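PDB 3IUO: ATP-dependent DNA helicase RecQ from Porphyromonas gingivalis, which probably couples ATP hydrolysis to unwinding duplex DNA by 3'-5' translocation, the chain here being its C-terminal domain, which includes a helix-turn-helix region. Local coordinates for residues 33-38 with 63-68; 80-85 with 113-118. All coordinates share one frame; numbering follows the deposited sequence. Where two conformers were deposited one is given.

Contact 1. Residues 33-38 with 63-68; sequences VALDDI and INIDYF
Tyr67 and Phe68, neighbours at the start of helix 66-72, close on the turn that leads into helix 35-41, a contact lying within the helix-turn-helix region of this RecQ C-terminal domain. Different first torsions send the two rings to different places: Tyr67 has CG between its backbone N and carbonyl carbon (chi1 69°) and its ring reaches Val33, whereas Phe68 has CG anti to the backbone N and its ring lies against Leu35. The Tyr67 hydroxyl donates a short hydrogen bond, OH to Val33 O, of 2.6 Å. The donor stands above the carbonyl plane, while Val33 O itself lies at the edge of the phenol ring, near the ring plane. Beside this polar link, Leu35 crosses Tyr67 at about a right angle, with Leu35 CD1, in the conformer given of two deposited, 3.4 Å from Tyr67 OH. The same methyl reaches Ile65 CG2 at 4.0 Å, and Leu111 of helix 106-121 packs against both Leu35 and Ile65. Phe68 receives Leu35 over the middle of one face: Leu35 CB sits 3.8 Å from the ring centroid and only 7° off the normal, a centred CH-pi contact. Around that ring, Ala34 CB touches Phe68 CD1 at 4.0 Å, and Phe46 of helix 46-58 adds a further neighbour. The Asp36 carboxylate is turned 52° from the ring plane, with Asp36 OD1 3.5 Å from Phe68 CE1.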
loop_
_atom_site.group_PDB
_atom_site.type_symbol
_atom_site.label_atom_id
_atom_site.label_comp_id
_atom_site.label_asym_id
_atom_site.label_seq_id
_atom_site.Cartn_x
_atom_site.Cartn_y
_atom_site.Cartn_z
ATOM N N VAL B 33 -9.540 22.823 -11.108
ATOM C CA VAL B 33 -10.192 22.326 -12.325
ATOM C C VAL B 33 -10.717 20.921 -12.003
ATOM O O VAL B 33 -9.997 20.118 -11.428
ATOM C CB VAL B 33 -9.194 22.258 -13.507
ATOM C CG1 VAL B 33 -9.866 21.734 -14.769
ATOM C CG2 VAL B 33 -8.595 23.625 -13.763
ATOM N N ALA B 34 -11.963 20.626 -12.376
ATOM C CA ALA B 34 -12.568 19.326 -12.063
ATOM C C ALA B 34 -11.745 18.207 -12.694
ATOM O O ALA B 34 -11.248 18.346 -13.814
ATOM C CB ALA B 34 -14.021 19.271 -12.534
ATOM N N LEU B 35 -11.567 17.115 -11.954
ATOM C CA LEU B 35 -10.704 16.033 -12.419
ATOM C C LEU B 35 -11.176 15.422 -13.734
ATOM O O LEU B 35 -10.353 15.073 -14.583
ATOM C CB LEU B 35 -10.502 14.967 -11.341
ATOM C CG LEU B 35 -9.265 15.190 -10.457
ATOM C CD1 LEU B 35 -9.423 16.438 -9.596
ATOM C CD2 LEU B 35 -8.987 13.958 -9.598
ATOM N N ASP B 36 -12.486 15.315 -13.921
ATOM C CA ASP B 36 -12.989 14.812 -15.192
ATOM C C ASP B 36 -12.652 15.794 -16.341
ATOM O O ASP B 36 -12.331 15.366 -17.451
ATOM C CB ASP B 36 -14.480 14.415 -15.118
ATOM C CG ASP B 36 -15.378 15.519 -14.564
ATOM O OD1 ASP B 36 -14.909 16.420 -13.826
ATOM O OD2 ASP B 36 -16.582 15.482 -14.872
ATOM N N ASP B 37 -12.666 17.099 -16.061
ATOM C CA ASP B 37 -12.223 18.095 -17.044
ATOM C C ASP B 37 -10.720 18.022 -17.309
ATOM O O ASP B 37 -10.275 18.169 -18.454
ATOM C CB ASP B 37 -12.627 19.518 -16.638
ATOM C CG ASP B 37 -14.127 19.745 -16.691
ATOM O OD1 ASP B 37 -14.855 18.922 -17.293
ATOM O OD2 ASP B 37 -14.576 20.766 -16.128
ATOM N N ILE B 38 -9.937 17.769 -16.264
ATOM C CA ILE B 38 -8.511 17.558 -16.449
ATOM C C ILE B 38 -8.269 16.345 -17.378
ATOM O O ILE B 38 -7.474 16.424 -18.303
ATOM C CB ILE B 38 -7.775 17.365 -15.078
ATOM C CG1 ILE B 38 -7.884 18.629 -14.220
ATOM C CG2 ILE B 38 -6.324 17.005 -15.301
ATOM C CD1 ILE B 38 -7.242 18.506 -12.815
ATOM N N ILE B 63 -1.099 17.189 -3.121
ATOM C CA ILE B 63 -2.225 17.766 -3.857
ATOM C C ILE B 63 -3.484 17.733 -3.013
ATOM O O ILE B 63 -3.672 16.816 -2.164
ATOM C CB ILE B 63 -2.481 17.027 -5.163
ATOM C CG1 ILE B 63 -2.737 15.544 -4.889
ATOM C CG2 ILE B 63 -1.290 17.200 -6.125
ATOM C CD1 ILE B 63 -3.349 14.834 -6.093
ATOM N N ASN B 64 -4.369 18.688 -3.283
ATOM C CA ASN B 64 -5.636 18.679 -2.629
ATOM C C ASN B 64 -6.777 18.589 -3.612
ATOM O O ASN B 64 -6.988 19.494 -4.402
ATOM C CB ASN B 64 -5.806 19.889 -1.712
ATOM C CG ASN B 64 -6.937 19.656 -0.733
ATOM O OD1 ASN B 64 -8.092 19.607 -1.123
ATOM N ND2 ASN B 64 -6.594 19.402 0.530
ATOM N N ILE B 65 -7.517 17.481 -3.546
ATOM C CA ILE B 65 -8.676 17.288 -4.436
ATOM C C ILE B 65 -10.036 17.334 -3.713
ATOM O O ILE B 65 -11.026 16.798 -4.218
ATOM C CB ILE B 65 -8.536 15.975 -5.282
ATOM C CG1 ILE B 65 -8.417 14.744 -4.388
ATOM C CG2 ILE B 65 -7.297 16.068 -6.194
ATOM C CD1 ILE B 65 -8.772 13.426 -5.099
ATOM N N ASP B 66 -10.065 17.921 -2.517
ATOM C CA ASP B 66 -11.319 18.035 -1.744
ATOM C C ASP B 66 -12.405 18.739 -2.528
ATOM O O ASP B 66 -13.568 18.332 -2.454
ATOM C CB ASP B 66 -11.124 18.807 -0.435
ATOM C CG ASP B 66 -10.263 18.074 0.569
ATOM O OD1 ASP B 66 -9.955 16.879 0.355
ATOM O OD2 ASP B 66 -9.889 18.712 1.583
ATOM N N TYR B 67 -12.039 19.776 -3.288
ATOM C CA TYR B 67 -13.010 20.547 -4.063
ATOM C C TYR B 67 -13.797 19.646 -5.019
ATOM O O TYR B 67 -14.983 19.841 -5.230
ATOM C CB TYR B 67 -12.293 21.643 -4.847
ATOM C CG TYR B 67 -11.408 21.150 -5.968
ATOM C CD1 TYR B 67 -11.885 21.053 -7.271
ATOM C CD2 TYR B 67 -10.080 20.784 -5.724
ATOM C CE1 TYR B 67 -11.073 20.602 -8.302
ATOM C CE2 TYR B 67 -9.254 20.325 -6.749
ATOM C CZ TYR B 67 -9.762 20.227 -8.028
ATOM O OH TYR B 67 -8.941 19.793 -9.040
ATOM N N PHE B 68 -13.122 18.652 -5.588
ATOM C CA PHE B 68 -13.757 17.742 -6.527
ATOM C C PHE B 68 -14.528 16.629 -5.810
ATOM O O PHE B 68 -15.686 16.361 -6.138
ATOM C CB PHE B 68 -12.721 17.194 -7.515
ATOM C CG PHE B 68 -13.268 16.161 -8.469
ATOM C CD1 PHE B 68 -13.992 16.544 -9.587
ATOM C CD2 PHE B 68 -13.035 14.803 -8.250
ATOM C CE1 PHE B 68 -14.491 15.592 -10.479
ATOM C CE2 PHE B 68 -13.519 13.857 -9.117
ATOM C CZ PHE B 68 -14.258 14.248 -10.245
#

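Contact 2. Residues 80-85 with 113-118; sequences DIFEYF and RIKFLS
Phe82 and Phe85, one turn apart on helix 75-87, meet Arg113, Lys115 and Phe116 of helix 106-121 in a helix-helix packing of the RecQ C-terminal domain. The axes of the two segments approach to 9.8 Å with a signed crossing angle of -43°, and aromatic side chains carry the contact. Phe82 comes first: its CG is anti to the backbone N (chi1 -158°), and the end of the Lys115 chain crosses it at about a right angle. Lys115 CE lies over one face of the Phe82 ring, 3.7 Å from the centroid and offset toward the rim, so the aliphatic carbon makes the CH-pi contact while NZ continues to a salt bridge with Glu119. Phe82 CE1 also meets the edge of the Phe116 ring, 3.8 Å from Phe116 CD1. One turn later, Phe85 uses two parts of its side chain. Its CB sits over the centre of the Phe116 face, 3.6 Å from the centroid, whereas the two rings are slid apart, with centroids 5.7 Å apart and planes at 27°. The Phe85 ring instead lies against Arg113, whose extended chain carries the guanidinium on to Asp91 and Tyr58; Thr90 of the second subunit also packs on this arginine. At the ring tip, Phe85 CZ comes within 3.5 Å of Arg113 CB.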
loop_
_atom_site.group_PDB
_atom_site.type_symbol
_atom_site.label_atom_id
_atom_site.label_comp_id
_atom_site.label_asym_id
_atom_site.label_seq_id
_atom_site.Cartn_x
_atom_site.Cartn_y
_atom_site.Cartn_z
ATOM N N ASP B 80 -16.892 7.103 5.242
ATOM C CA ASP B 80 -16.663 5.683 5.497
ATOM C C ASP B 80 -15.361 5.164 4.871
ATOM O O ASP B 80 -14.614 4.442 5.515
ATOM C CB ASP B 80 -17.868 4.856 5.055
ATOM C CG ASP B 80 -19.099 5.137 5.907
ATOM O OD1 ASP B 80 -18.943 5.552 7.079
ATOM O OD2 ASP B 80 -20.231 4.951 5.417
ATOM N N ILE B 81 -15.083 5.568 3.634
ATOM C CA ILE B 81 -13.847 5.151 2.985
ATOM C C ILE B 81 -12.641 5.801 3.678
ATOM O O ILE B 81 -11.624 5.150 3.885
ATOM C CB ILE B 81 -13.855 5.477 1.465
ATOM C CG1 ILE B 81 -14.995 4.730 0.751
ATOM C CG2 ILE B 81 -12.535 5.072 0.818
ATOM C CD1 ILE B 81 -15.346 5.370 -0.585
ATOM N N PHE B 82 -12.771 7.075 4.063
ATOM C CA PHE B 82 -11.658 7.802 4.706
ATOM C C PHE B 82 -11.352 7.097 6.025
ATOM O O PHE B 82 -10.179 6.875 6.383
ATOM C CB PHE B 82 -12.049 9.285 4.873
ATOM C CG PHE B 82 -10.891 10.276 5.011
ATOM C CD1 PHE B 82 -9.670 10.094 4.416
ATOM C CD2 PHE B 82 -11.113 11.488 5.672
ATOM C CE1 PHE B 82 -8.619 11.065 4.567
ATOM C CE2 PHE B 82 -10.101 12.454 5.798
ATOM C CZ PHE B 82 -8.843 12.224 5.244
ATOM N N GLU B 83 -12.412 6.755 6.766
ATOM C CA GLU B 83 -12.241 6.032 8.022
ATOM C C GLU B 83 -11.574 4.685 7.827
ATOM O O GLU B 83 -10.687 4.297 8.619
ATOM C CB GLU B 83 -13.565 5.840 8.749
ATOM C CG GLU B 83 -13.342 5.629 10.217
ATOM C CD GLU B 83 -12.931 6.926 10.975
ATOM O OE1 GLU B 83 -12.919 8.047 10.392
ATOM O OE2 GLU B 83 -12.634 6.820 12.186
ATOM N N TYR B 84 -11.964 3.981 6.762
ATOM C CA TYR B 84 -11.275 2.747 6.407
ATOM C C TYR B 84 -9.757 2.976 6.281
ATOM O O TYR B 84 -8.955 2.242 6.882
ATOM C CB TYR B 84 -11.840 2.126 5.110
ATOM C CG TYR B 84 -10.912 1.077 4.589
ATOM C CD1 TYR B 84 -10.961 -0.225 5.089
ATOM C CD2 TYR B 84 -9.904 1.414 3.673
ATOM C CE1 TYR B 84 -10.028 -1.195 4.671
ATOM C CE2 TYR B 84 -8.974 0.477 3.249
ATOM C CZ TYR B 84 -9.045 -0.826 3.730
ATOM O OH TYR B 84 -8.141 -1.757 3.308
ATOM N N PHE B 85 -9.353 4.007 5.549
ATOM C CA PHE B 85 -7.911 4.231 5.391
ATOM C C PHE B 85 -7.216 4.618 6.696
ATOM O O PHE B 85 -6.091 4.161 7.008
ATOM C CB PHE B 85 -7.629 5.219 4.243
ATOM C CG PHE B 85 -7.764 4.577 2.881
ATOM C CD1 PHE B 85 -6.830 3.604 2.476
ATOM C CD2 PHE B 85 -8.828 4.902 2.049
ATOM C CE1 PHE B 85 -6.974 2.956 1.231
ATOM C CE2 PHE B 85 -8.974 4.281 0.790
ATOM C CZ PHE B 85 -8.039 3.316 0.380
ATOM N N ARG B 113 -8.463 7.422 -1.509
ATOM C CA ARG B 113 -7.107 6.945 -1.210
ATOM C C ARG B 113 -6.076 8.029 -1.610
ATOM O O ARG B 113 -5.119 8.255 -0.877
ATOM C CB ARG B 113 -6.871 5.638 -1.961
ATOM C CG ARG B 113 -5.480 5.030 -1.759
ATOM C CD ARG B 113 -5.362 3.679 -2.414
ATOM N NE ARG B 113 -3.988 3.154 -2.288
ATOM C CZ ARG B 113 -3.036 3.379 -3.177
ATOM N NH1 ARG B 113 -3.289 4.132 -4.247
ATOM N NH2 ARG B 113 -1.825 2.884 -2.975
ATOM N N ILE B 114 -6.282 8.686 -2.746
ATOM C CA ILE B 114 -5.414 9.842 -3.139
ATOM C C ILE B 114 -5.424 10.908 -2.066
ATOM O O ILE B 114 -4.365 11.387 -1.632
ATOM C CB ILE B 114 -5.823 10.411 -4.517
ATOM C CG1 ILE B 114 -5.415 9.410 -5.615
ATOM C CG2 ILE B 114 -5.259 11.817 -4.762
ATOM C CD1 ILE B 114 -6.235 9.570 -6.886
ATOM N N LYS B 115 -6.625 11.288 -1.622
ATOM C CA LYS B 115 -6.783 12.307 -0.583
ATOM C C LYS B 115 -6.015 11.882 0.691
ATOM O O LYS B 115 -5.239 12.655 1.275
ATOM C CB LYS B 115 -8.269 12.457 -0.288
ATOM C CG LYS B 115 -8.558 13.323 0.936
ATOM C CD LYS B 115 -10.046 13.418 1.134
ATOM C CE LYS B 115 -10.405 13.898 2.538
ATOM N NZ LYS B 115 -9.992 15.329 2.757
ATOM N N PHE B 116 -6.240 10.654 1.111
ATOM C CA PHE B 116 -5.631 10.170 2.326
ATOM C C PHE B 116 -4.102 10.114 2.239
ATOM O O PHE B 116 -3.409 10.559 3.167
ATOM C CB PHE B 116 -6.190 8.776 2.657
ATOM C CG PHE B 116 -5.532 8.116 3.833
ATOM C CD1 PHE B 116 -5.913 8.420 5.135
ATOM C CD2 PHE B 116 -4.537 7.194 3.612
ATOM C CE1 PHE B 116 -5.309 7.795 6.219
ATOM C CE2 PHE B 116 -3.913 6.564 4.693
ATOM C CZ PHE B 116 -4.302 6.880 5.987
ATOM N N LEU B 117 -3.576 9.495 1.171
ATOM C CA LEU B 117 -2.099 9.388 1.047
ATOM C C LEU B 117 -1.428 10.737 0.993
ATOM O O LEU B 117 -0.361 10.932 1.631
ATOM C CB LEU B 117 -1.715 8.593 -0.194
ATOM C CG LEU B 117 -2.097 7.118 -0.159
ATOM C CD1 LEU B 117 -1.765 6.487 -1.513
ATOM C CD2 LEU B 117 -1.447 6.334 1.012
ATOM N N SER B 118 -2.029 11.649 0.240
ATOM C CA SER B 118 -1.457 13.011 0.144
ATOM C C SER B 118 -1.442 13.680 1.524
ATOM O O SER B 118 -0.420 14.227 1.975
ATOM C CB SER B 118 -2.250 13.865 -0.831
ATOM O OG SER B 118 -1.676 15.146 -0.913
#

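How the contacts relate
Contacts 1 and 2 follow one another along the chain, their centres about 16 Å apart, and helix 66-72 leads on to helix 75-87. They also meet directly, because residues 63-68 lie against residues 113-118. The polar evidence is a salt bridge from Lys115 NZ to Asp66 OD1 of 2.9 Å and a probable hydrogen bond between Ser118 OG and Ile63 O, also 2.9 Å. Apolar packing joins the same surfaces, with Ile114 CG2 3.8 Å from Ile63 CD1 and 3.9 Å from Ile65 CD1. Helix 106-121 thus connects the helix-turn-helix region of contact 1 to the aromatic packing of contact 2.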